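Local coordinates for protein aminofutalosine deaminase (PDB 7LKK) that deaminates aminofutalosine in the menaquinone pathway of Helicobacter pylori, working at an iron-bearing metal site, and probably also converts adenosine to inosine, at residues L229-N234 with E249-S254; Y262-K267 with K288-N293; L387-F392 with E411-F416. One frame throughout, in Å; residues are numbered along the deposited sequence.

Contact 1. Residues L229-N234 with E249-S254; sequences LEWVEN and ESNFTS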
loop_
_atom_site.group_PDB
_atom_site.type_symbol
_atom_site.label_atom_id
_atom_site.label_comp_id
_atom_site.label_asym_id
_atom_site.label_seq_id
_atom_site.Cartn_x
_atom_site.Cartn_y
_atom_site.Cartn_z
ATOM N N LEU A 229 -15.102 -20.828 6.545
ATOM C CA LEU A 229 -15.001 -22.029 5.722
ATOM C C LEU A 229 -15.142 -23.290 6.566
ATOM O O LEU A 229 -15.851 -24.227 6.180
ATOM C CB LEU A 229 -13.675 -22.036 4.960
ATOM C CG LEU A 229 -13.405 -23.258 4.081
ATOM C CD1 LEU A 229 -14.432 -23.357 2.960
ATOM C CD2 LEU A 229 -11.990 -23.210 3.514
ATOM N N GLU A 230 -14.474 -23.331 7.723
ATOM C CA GLU A 230 -14.577 -24.494 8.598
ATOM C C GLU A 230 -15.984 -24.637 9.160
ATOM O O GLU A 230 -16.474 -25.757 9.347
ATOM C CB GLU A 230 -13.572 -24.383 9.745
ATOM C CG GLU A 230 -12.115 -24.500 9.347
ATOM C CD GLU A 230 -11.182 -24.044 10.455
ATOM O OE1 GLU A 230 -9.967 -23.918 10.200
ATOM O OE2 GLU A 230 -11.667 -23.808 11.583
ATOM N N TRP A 231 -16.646 -23.512 9.437
ATOM C CA TRP A 231 -18.022 -23.554 9.915
ATOM C C TRP A 231 -18.966 -24.033 8.821
ATOM O O TRP A 231 -19.778 -24.940 9.038
ATOM C CB TRP A 231 -18.438 -22.174 10.422
ATOM C CG TRP A 231 -19.761 -22.151 11.136
ATOM C CD1 TRP A 231 -20.854 -21.405 10.809
ATOM C CD2 TRP A 231 -20.121 -22.898 12.305
ATOM N NE1 TRP A 231 -21.873 -21.641 11.698
ATOM C CE2 TRP A 231 -21.448 -22.554 12.627
ATOM C CE3 TRP A 231 -19.448 -23.820 13.113
ATOM C CZ2 TRP A 231 -22.117 -23.102 13.718
ATOM C CZ3 TRP A 231 -20.116 -24.364 14.195
ATOM C CH2 TRP A 231 -21.436 -24.003 14.488
ATOM N N VAL A 232 -18.871 -23.431 7.634
ATOM C CA VAL A 232 -19.793 -23.759 6.552
ATOM C C VAL A 232 -19.631 -25.214 6.131
ATOM O O VAL A 232 -20.618 -25.932 5.928
ATOM C CB VAL A 232 -19.581 -22.794 5.370
ATOM C CG1 VAL A 232 -20.244 -23.329 4.109
ATOM C CG2 VAL A 232 -20.115 -21.412 5.714
ATOM N N GLU A 233 -18.387 -25.682 6.017
ATOM C CA GLU A 233 -18.153 -27.013 5.474
ATOM C C GLU A 233 -18.372 -28.109 6.512
ATOM O O GLU A 233 -18.960 -29.150 6.195
ATOM C CB GLU A 233 -16.738 -27.105 4.897
ATOM C CG GLU A 233 -16.573 -26.438 3.536
ATOM C CD GLU A 233 -17.666 -26.819 2.551
ATOM O OE1 GLU A 233 -18.195 -25.915 1.871
ATOM O OE2 GLU A 233 -17.989 -28.022 2.445
ATOM N N ASN A 234 -17.916 -27.904 7.753
ATOM C CA ASN A 234 -17.875 -28.986 8.728
ATOM C C ASN A 234 -18.461 -28.627 10.091
ATOM O O ASN A 234 -18.363 -29.441 11.018
ATOM C CB ASN A 234 -16.434 -29.474 8.913
ATOM C CG ASN A 234 -15.894 -30.162 7.680
ATOM O OD1 ASN A 234 -16.249 -31.302 7.388
ATOM N ND2 ASN A 234 -15.036 -29.469 6.941
ATOM N N GLU A 249 -27.988 -17.114 21.256
ATOM C CA GLU A 249 -28.810 -18.020 20.467
ATOM C C GLU A 249 -28.295 -19.442 20.634
ATOM O O GLU A 249 -27.082 -19.676 20.649
ATOM C CB GLU A 249 -28.810 -17.628 18.980
ATOM C CG GLU A 249 -29.535 -16.324 18.674
ATOM C CD GLU A 249 -29.369 -15.877 17.229
ATOM O OE1 GLU A 249 -28.731 -16.609 16.442
ATOM O OE2 GLU A 249 -29.879 -14.792 16.877
ATOM N N SER A 250 -29.221 -20.393 20.761
ATOM C CA SER A 250 -28.865 -21.802 20.940
ATOM C C SER A 250 -28.749 -22.458 19.566
ATOM O O SER A 250 -29.633 -23.184 19.106
ATOM C CB SER A 250 -29.887 -22.505 21.822
ATOM O OG SER A 250 -30.015 -21.852 23.074
ATOM N N ASN A 251 -27.623 -22.193 18.905
ATOM C CA ASN A 251 -27.314 -22.793 17.613
ATOM C C ASN A 251 -25.858 -23.235 17.606
ATOM O O ASN A 251 -24.960 -22.427 17.859
ATOM C CB ASN A 251 -27.582 -21.815 16.463
ATOM C CG ASN A 251 -27.268 -22.415 15.110
ATOM O OD1 ASN A 251 -27.846 -23.428 14.720
ATOM N ND2 ASN A 251 -26.348 -21.791 14.384
ATOM N N PHE A 252 -25.631 -24.514 17.298
ATOM C CA PHE A 252 -24.302 -25.110 17.355
ATOM C C PHE A 252 -23.899 -25.757 16.033
ATOM O O PHE A 252 -22.787 -26.286 15.928
ATOM C CB PHE A 252 -24.245 -26.132 18.513
ATOM C CG PHE A 252 -23.013 -26.999 18.526
ATOM C CD1 PHE A 252 -23.119 -28.368 18.343
ATOM C CD2 PHE A 252 -21.754 -26.450 18.719
ATOM C CE1 PHE A 252 -21.998 -29.175 18.350
ATOM C CE2 PHE A 252 -20.626 -27.253 18.725
ATOM C CZ PHE A 252 -20.749 -28.618 18.541
ATOM N N THR A 253 -24.756 -25.719 15.019
ATOM C CA THR A 253 -24.421 -26.220 13.697
ATOM C C THR A 253 -24.573 -25.103 12.674
ATOM O O THR A 253 -25.232 -24.088 12.921
ATOM C CB THR A 253 -25.302 -27.411 13.301
ATOM O OG1 THR A 253 -26.682 -27.028 13.364
ATOM C CG2 THR A 253 -25.055 -28.587 14.234
ATOM N N SER A 254 -23.949 -25.303 11.519
ATOM C CA SER A 254 -23.984 -24.299 10.466
ATOM C C SER A 254 -25.412 -24.054 9.997
ATOM O O SER A 254 -26.256 -24.956 9.995
ATOM C CB SER A 254 -23.117 -24.733 9.285
ATOM O OG SER A 254 -23.253 -23.833 8.201
#
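Van der Waals contact with the indole of Trp231 carries most of this meeting, and no hydrogen bond crosses it. With CG anti to the backbone N (chi1 -171°), the ring reaches out from helix 226-234 and lies against the loop at 251-254. Over one face sits Ser254: its CB makes a CH-pi contact, 4.2 Å from the centroid of the five-membered ring of Trp231 and 14° off the normal. The same CB rests 3.4 Å from Trp231 O. At the ring's far edge, Trp231 CH2 comes within 3.0 Å of Phe252 O, close to the ring plane; this carbonyl is buried and has no hydrogen-bond partner in the model. Trp231 CZ2 touches the backbone of Thr253, 3.3 Å from its C.

The polar atoms of Trp231 and Ser254 find their partners outside the two segments. Trp231 NE1 bonds Tyr243 OH, Ser254 OG bonds Tyr256 O, and Ser254 N is held by Ser235 OG. Within the loop, Asn251 ND2 makes a weak 2.9 Å bond to Thr253 O.

The indole of Trp231 thus packs helix 226-234 against a later loop, within the long connection between strands 218-222 and 269-275 of the amidohydrolase TIM barrel.

Contact 2. Residues Y262-K267 with K288-N293; sequences YIDMFK and KSQVKN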
loop_
_atom_site.group_PDB
_atom_site.type_symbol
_atom_site.label_atom_id
_atom_site.label_comp_id
_atom_site.label_asym_id
_atom_site.label_seq_id
_atom_site.Cartn_x
_atom_site.Cartn_y
_atom_site.Cartn_z
ATOM N N TYR A 262 -25.512 -22.647 0.260
ATOM C CA TYR A 262 -25.644 -21.194 0.304
ATOM C C TYR A 262 -25.677 -20.603 -1.100
ATOM O O TYR A 262 -26.533 -19.766 -1.412
ATOM C CB TYR A 262 -24.499 -20.590 1.115
ATOM C CG TYR A 262 -24.673 -19.122 1.418
ATOM C CD1 TYR A 262 -25.509 -18.701 2.444
ATOM C CD2 TYR A 262 -24.006 -18.154 0.675
ATOM C CE1 TYR A 262 -25.674 -17.359 2.726
ATOM C CE2 TYR A 262 -24.166 -16.809 0.949
ATOM C CZ TYR A 262 -25.000 -16.417 1.976
ATOM O OH TYR A 262 -25.164 -15.080 2.253
ATOM N N ILE A 263 -24.744 -21.026 -1.958
ATOM C CA ILE A 263 -24.649 -20.478 -3.311
ATOM C C ILE A 263 -25.951 -20.691 -4.074
ATOM O O ILE A 263 -26.441 -19.784 -4.759
ATOM C CB ILE A 263 -23.458 -21.110 -4.058
ATOM C CG1 ILE A 263 -22.132 -20.687 -3.425
ATOM C CG2 ILE A 263 -23.500 -20.750 -5.544
ATOM C CD1 ILE A 263 -20.969 -21.576 -3.817
ATOM N N ASP A 264 -26.534 -21.888 -3.963
ATOM C CA ASP A 264 -27.705 -22.230 -4.764
ATOM C C ASP A 264 -28.904 -21.336 -4.474
ATOM O O ASP A 264 -29.779 -21.204 -5.335
ATOM C CB ASP A 264 -28.083 -23.695 -4.545
ATOM C CG ASP A 264 -27.057 -24.652 -5.120
ATOM O OD1 ASP A 264 -26.092 -24.180 -5.760
ATOM O OD2 ASP A 264 -27.213 -25.877 -4.929
ATOM N N MET A 265 -28.963 -20.718 -3.288
ATOM C CA MET A 265 -30.047 -19.785 -2.993
ATOM C C MET A 265 -30.106 -18.647 -4.002
ATOM O O MET A 265 -31.190 -18.129 -4.290
ATOM C CB MET A 265 -29.887 -19.206 -1.587
ATOM C CG MET A 265 -30.172 -20.168 -0.452
ATOM S SD MET A 265 -30.345 -19.273 1.104
ATOM C CE MET A 265 -28.805 -18.356 1.127
ATOM N N PHE A 266 -28.956 -18.234 -4.533
ATOM C CA PHE A 266 -28.866 -17.110 -5.451
ATOM C C PHE A 266 -28.922 -17.541 -6.912
ATOM O O PHE A 266 -28.545 -16.760 -7.792
ATOM C CB PHE A 266 -27.584 -16.317 -5.178
ATOM C CG PHE A 266 -27.477 -15.811 -3.765
ATOM C CD1 PHE A 266 -27.942 -14.550 -3.432
ATOM C CD2 PHE A 266 -26.920 -16.599 -2.773
ATOM C CE1 PHE A 266 -27.852 -14.083 -2.134
ATOM C CE2 PHE A 266 -26.827 -16.138 -1.471
ATOM C CZ PHE A 266 -27.292 -14.878 -1.152
ATOM N N LYS A 267 -29.386 -18.760 -7.179
ATOM C CA LYS A 267 -29.480 -19.265 -8.542
ATOM C C LYS A 267 -30.306 -18.329 -9.417
ATOM O O LYS A 267 -31.394 -17.894 -9.028
ATOM C CB LYS A 267 -30.093 -20.667 -8.536
ATOM C CG LYS A 267 -30.363 -21.242 -9.913
ATOM C CD LYS A 267 -30.532 -22.750 -9.857
ATOM C CE LYS A 267 -31.868 -23.182 -10.438
ATOM N NZ LYS A 267 -32.958 -23.121 -9.423
ATOM N N LYS A 288 -20.497 -19.282 -10.613
ATOM C CA LYS A 288 -20.639 -18.863 -12.005
ATOM C C LYS A 288 -21.798 -19.578 -12.688
ATOM O O LYS A 288 -22.620 -18.946 -13.361
ATOM C CB LYS A 288 -19.329 -19.121 -12.750
ATOM C CG LYS A 288 -19.464 -19.180 -14.262
ATOM C CD LYS A 288 -19.005 -17.888 -14.913
ATOM C CE LYS A 288 -18.764 -18.087 -16.401
ATOM N NZ LYS A 288 -18.103 -16.914 -17.034
ATOM N N SER A 289 -21.877 -20.901 -12.532
ATOM C CA SER A 289 -22.880 -21.676 -13.255
ATOM C C SER A 289 -24.275 -21.529 -12.658
ATOM O O SER A 289 -25.264 -21.565 -13.399
ATOM C CB SER A 289 -22.480 -23.152 -13.293
ATOM O OG SER A 289 -22.447 -23.707 -11.991
ATOM N N GLN A 290 -24.384 -21.365 -11.340
ATOM C CA GLN A 290 -25.692 -21.298 -10.696
ATOM C C GLN A 290 -26.282 -19.889 -10.715
ATOM O O GLN A 290 -27.463 -19.714 -11.029
ATOM C CB GLN A 290 -25.594 -21.806 -9.255
ATOM C CG GLN A 290 -25.429 -23.314 -9.131
ATOM C CD GLN A 290 -26.653 -24.078 -9.607
ATOM O OE1 GLN A 290 -27.607 -24.274 -8.855
ATOM N NE2 GLN A 290 -26.629 -24.516 -10.860
ATOM N N VAL A 291 -25.475 -18.878 -10.394
ATOM C CA VAL A 291 -26.005 -17.521 -10.276
ATOM C C VAL A 291 -26.230 -16.893 -11.651
ATOM O O VAL A 291 -27.101 -16.025 -11.799
ATOM C CB VAL A 291 -25.069 -16.672 -9.396
ATOM C CG1 VAL A 291 -25.563 -15.235 -9.284
ATOM C CG2 VAL A 291 -24.946 -17.295 -8.016
ATOM N N LYS A 292 -25.460 -17.313 -12.661
ATOM C CA LYS A 292 -25.545 -16.832 -14.042
ATOM C C LYS A 292 -25.017 -15.409 -14.183
ATOM O O LYS A 292 -24.233 -15.125 -15.095
ATOM C CB LYS A 292 -26.982 -16.893 -14.574
ATOM C CG LYS A 292 -27.629 -18.265 -14.578
ATOM C CD LYS A 292 -26.777 -19.320 -15.250
ATOM C CE LYS A 292 -27.558 -20.619 -15.397
ATOM N NZ LYS A 292 -28.110 -21.086 -14.092
ATOM N N ASN A 293 -25.444 -14.504 -13.302
ATOM C CA ASN A 293 -24.966 -13.127 -13.336
ATOM C C ASN A 293 -24.295 -12.743 -12.022
ATOM O O ASN A 293 -24.709 -11.786 -11.359
ATOM C CB ASN A 293 -26.117 -12.172 -13.657
ATOM C CG ASN A 293 -26.466 -12.158 -15.136
ATOM O OD1 ASN A 293 -25.672 -11.721 -15.969
ATOM N ND2 ASN A 293 -27.655 -12.648 -15.470
#
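Gln290, in the last turn of helix 281-291, points at the other segment and is easiest to follow outward. Its CB lies 4.4 Å from Ile263 CG2, a loose apolar touch. CG, anti to the carbonyl carbon (chi1 -73°), passes 3.5 Å from Asp264 OD1. A bend at chi2 (-66°) then swings the amide round and brings CD near both Asp264 OD1 and Lys267 CD. At the tip, Gln290 OE1 is 3.4 Å from Lys267 CD and equally far from Asp264 OD1. The second pair is two acceptors and no bond, with carboxylate and amide planes 65° apart; Asp264 finds its charge partner in Arg286, through a salt bridge from OD2.

These are neighbouring outer helices of the TIM barrel: helix 259-264 runs into strand 269-275, which leads on to helix 281-291, and the two helices meet near their C-terminal ends. A type I turn from Asp264 to Lys267 takes the chain off the first helix and lays Lys267 CA 3.2 Å from Gln290 O, a CA-H...O contact. Next along, Val291 packs on Phe266: its CG2 meets Phe266 CB at 4.0 Å and also touches Phe266 O.

Where the second helix gives out, Lys292 takes a positive phi and its side chain folds back, NZ bonding Ser289 O at 3.0 Å in the carbonyl plane. Weakly, the same NZ reaches Gln290 O as well, and it forms a salt bridge with Asp268, just past Lys267.

Contact 3. Residues L387-F392 with E411-F416; sequences LSVFGF and EVERLF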
loop_
_atom_site.group_PDB
_atom_site.type_symbol
_atom_site.label_atom_id
_atom_site.label_comp_id
_atom_site.label_asym_id
_atom_site.label_seq_id
_atom_site.Cartn_x
_atom_site.Cartn_y
_atom_site.Cartn_z
ATOM N N LEU A 387 -17.152 11.379 -15.815
ATOM C CA LEU A 387 -15.796 11.503 -16.332
ATOM C C LEU A 387 -14.882 12.159 -15.310
ATOM O O LEU A 387 -15.261 13.136 -14.655
ATOM C CB LEU A 387 -15.786 12.313 -17.635
ATOM C CG LEU A 387 -16.656 11.744 -18.759
ATOM C CD1 LEU A 387 -16.837 12.753 -19.885
ATOM C CD2 LEU A 387 -16.063 10.446 -19.287
ATOM N N SER A 388 -13.667 11.626 -15.196
ATOM C CA SER A 388 -12.630 12.170 -14.331
ATOM C C SER A 388 -11.458 12.653 -15.173
ATOM O O SER A 388 -11.130 12.052 -16.200
ATOM C CB SER A 388 -12.136 11.123 -13.328
ATOM O OG SER A 388 -13.139 10.773 -12.392
ATOM N N VAL A 389 -10.833 13.744 -14.734
ATOM C CA VAL A 389 -9.581 14.231 -15.303
ATOM C C VAL A 389 -8.562 14.347 -14.178
ATOM O O VAL A 389 -8.823 15.008 -13.165
ATOM C CB VAL A 389 -9.765 15.585 -16.015
ATOM C CG1 VAL A 389 -8.428 16.106 -16.523
ATOM C CG2 VAL A 389 -10.767 15.459 -17.157
ATOM N N PHE A 390 -7.411 13.697 -14.351
ATOM C CA PHE A 390 -6.310 13.746 -13.397
ATOM C C PHE A 390 -5.106 14.392 -14.067
ATOM O O PHE A 390 -4.683 13.950 -15.139
ATOM C CB PHE A 390 -5.932 12.344 -12.903
ATOM C CG PHE A 390 -6.934 11.734 -11.958
ATOM C CD1 PHE A 390 -8.064 11.096 -12.441
ATOM C CD2 PHE A 390 -6.731 11.784 -10.588
ATOM C CE1 PHE A 390 -8.983 10.529 -11.575
ATOM C CE2 PHE A 390 -7.643 11.218 -9.715
ATOM C CZ PHE A 390 -8.771 10.589 -10.210
ATOM N N GLY A 391 -4.546 15.415 -13.430
ATOM C CA GLY A 391 -3.426 16.159 -13.989
ATOM C C GLY A 391 -2.103 15.698 -13.407
ATOM O O GLY A 391 -2.012 15.362 -12.225
ATOM N N PHE A 392 -1.073 15.688 -14.253
ATOM C CA PHE A 392 0.262 15.263 -13.863
ATOM C C PHE A 392 1.288 16.250 -14.404
ATOM O O PHE A 392 0.961 17.181 -15.144
ATOM C CB PHE A 392 0.561 13.841 -14.360
ATOM C CG PHE A 392 -0.419 12.811 -13.870
ATOM C CD1 PHE A 392 -0.313 12.290 -12.590
ATOM C CD2 PHE A 392 -1.450 12.372 -14.684
ATOM C CE1 PHE A 392 -1.214 11.347 -12.134
ATOM C CE2 PHE A 392 -2.355 11.427 -14.233
ATOM C CZ PHE A 392 -2.236 10.914 -12.956
ATOM N N GLU A 411 -5.594 12.982 -6.336
ATOM C CA GLU A 411 -6.818 13.770 -6.295
ATOM C C GLU A 411 -7.223 14.153 -7.710
ATOM O O GLU A 411 -6.372 14.487 -8.540
ATOM C CB GLU A 411 -6.644 15.035 -5.442
ATOM C CG GLU A 411 -7.895 15.900 -5.358
ATOM C CD GLU A 411 -7.900 16.810 -4.143
ATOM O OE1 GLU A 411 -7.399 16.386 -3.080
ATOM O OE2 GLU A 411 -8.405 17.947 -4.252
ATOM N N VAL A 412 -8.528 14.109 -7.978
ATOM C CA VAL A 412 -9.023 14.412 -9.312
ATOM C C VAL A 412 -8.960 15.916 -9.561
ATOM O O VAL A 412 -9.126 16.735 -8.645
ATOM C CB VAL A 412 -10.450 13.859 -9.494
ATOM C CG1 VAL A 412 -11.488 14.778 -8.858
ATOM C CG2 VAL A 412 -10.750 13.627 -10.964
ATOM N N GLU A 413 -8.688 16.285 -10.812
ATOM C CA GLU A 413 -8.639 17.684 -11.216
ATOM C C GLU A 413 -9.983 18.169 -11.742
ATOM O O GLU A 413 -10.375 19.312 -11.488
ATOM C CB GLU A 413 -7.559 17.883 -12.281
ATOM C CG GLU A 413 -7.148 19.329 -12.488
ATOM C CD GLU A 413 -6.241 19.506 -13.691
ATOM O OE1 GLU A 413 -5.812 18.485 -14.268
ATOM O OE2 GLU A 413 -5.961 20.666 -14.061
ATOM N N ARG A 414 -10.692 17.316 -12.476
ATOM C CA ARG A 414 -12.055 17.590 -12.903
ATOM C C ARG A 414 -12.886 16.333 -12.711
ATOM O O ARG A 414 -12.451 15.232 -13.056
ATOM C CB ARG A 414 -12.121 18.032 -14.371
ATOM C CG ARG A 414 -11.469 19.370 -14.650
ATOM C CD ARG A 414 -12.261 20.508 -14.029
ATOM N NE ARG A 414 -11.804 21.812 -14.503
ATOM C CZ ARG A 414 -10.682 22.403 -14.108
ATOM N NH1 ARG A 414 -9.888 21.814 -13.224
ATOM N NH2 ARG A 414 -10.351 23.591 -14.596
ATOM N N LEU A 415 -14.078 16.505 -12.151
ATOM C CA LEU A 415 -15.042 15.421 -12.027
ATOM C C LEU A 415 -16.359 15.893 -12.618
ATOM O O LEU A 415 -16.917 16.900 -12.170
ATOM C CB LEU A 415 -15.222 14.993 -10.566
ATOM C CG LEU A 415 -16.180 13.823 -10.330
ATOM C CD1 LEU A 415 -15.730 12.589 -11.098
ATOM C CD2 LEU A 415 -16.308 13.517 -8.845
ATOM N N PHE A 416 -16.840 15.179 -13.630
ATOM C CA PHE A 416 -18.147 15.419 -14.226
ATOM C C PHE A 416 -19.031 14.214 -13.945
ATOM O O PHE A 416 -18.622 13.074 -14.187
ATOM C CB PHE A 416 -18.043 15.650 -15.735
ATOM C CG PHE A 416 -17.224 16.851 -16.116
ATOM C CD1 PHE A 416 -15.853 16.745 -16.286
ATOM C CD2 PHE A 416 -17.825 18.082 -16.319
ATOM C CE1 PHE A 416 -15.097 17.847 -16.641
ATOM C CE2 PHE A 416 -17.075 19.188 -16.674
ATOM C CZ PHE A 416 -15.709 19.069 -16.835
HETATM O O HOH W 1 -5.276 15.739 -10.552
#
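Val389 O is gripped by two backbone donors, Glu413 N at 2.7 Å, nearly along the C=O axis, and Arg414 N at 3.0 Å, on a lone pair. Two successive residues facing one make a classic beta bulge. Val412 CG2 also presses on the same oxygen, at 3.2 Å. From the bulge onward the strands run antiparallel in regular register: Val389 N bonds Arg414 O, and Leu387 and Phe416 form a hydrogen-bonded pair in which Phe416 N reaches Leu387 O at 2.8 Å, almost straight (179°).

Ser388 and Leu415 share one face of the sheet, where Leu415 CD1 lies 3.4 Å from Ser388 OG. On the other face Val389 and Arg414 lie side by side; the arginine bends back, and its NH1 donates to Glu413 O from above the carbonyl plane.

Val412 holds CG1 in the crowded position between N and carbonyl carbon (chi1 80°), which sends CG2 over the face of the Phe390 ring, 3.8 Å from its centroid and 20° off the normal. Glu413, extended, brings OE1 to 3.3 Å from Gly391 CA. Past the bulge a water bridges the chains, accepting from Gly391 N and donating to Glu411 O at 2.6 Å.

Strand 387-391 pairs antiparallel on one edge with 414-417 and on the other with 69-80, and 420-421 pairs with 414-417. Phe405 of helix 401-408, from the connection between the two strands, meets Phe390 edge-to-face, while Leu126 of helix 115-127 touches Leu415.

Overall arrangement
The three contacts follow one another along the chain without interleaving. Contacts 1 and 2 lie on the same side of the molecule, centres 21 Å apart and nearest atoms about 6 Å, linked by the short run from the loop at 249-254 into helix 259-264. Contact 3 is on the other side of the chain's centre, 48 Å from contact 1 and 38 Å from contact 2, centre to centre, and away from the annotated sites. The first two are nearer the active site, though neither reaches ligand or metal: the side chain of Trp231 is about 12 Å from the bound methylthio-coformycin, and that of Phe266 about 14 Å from the iron and about 9 Å from the side chain of its ligand His221.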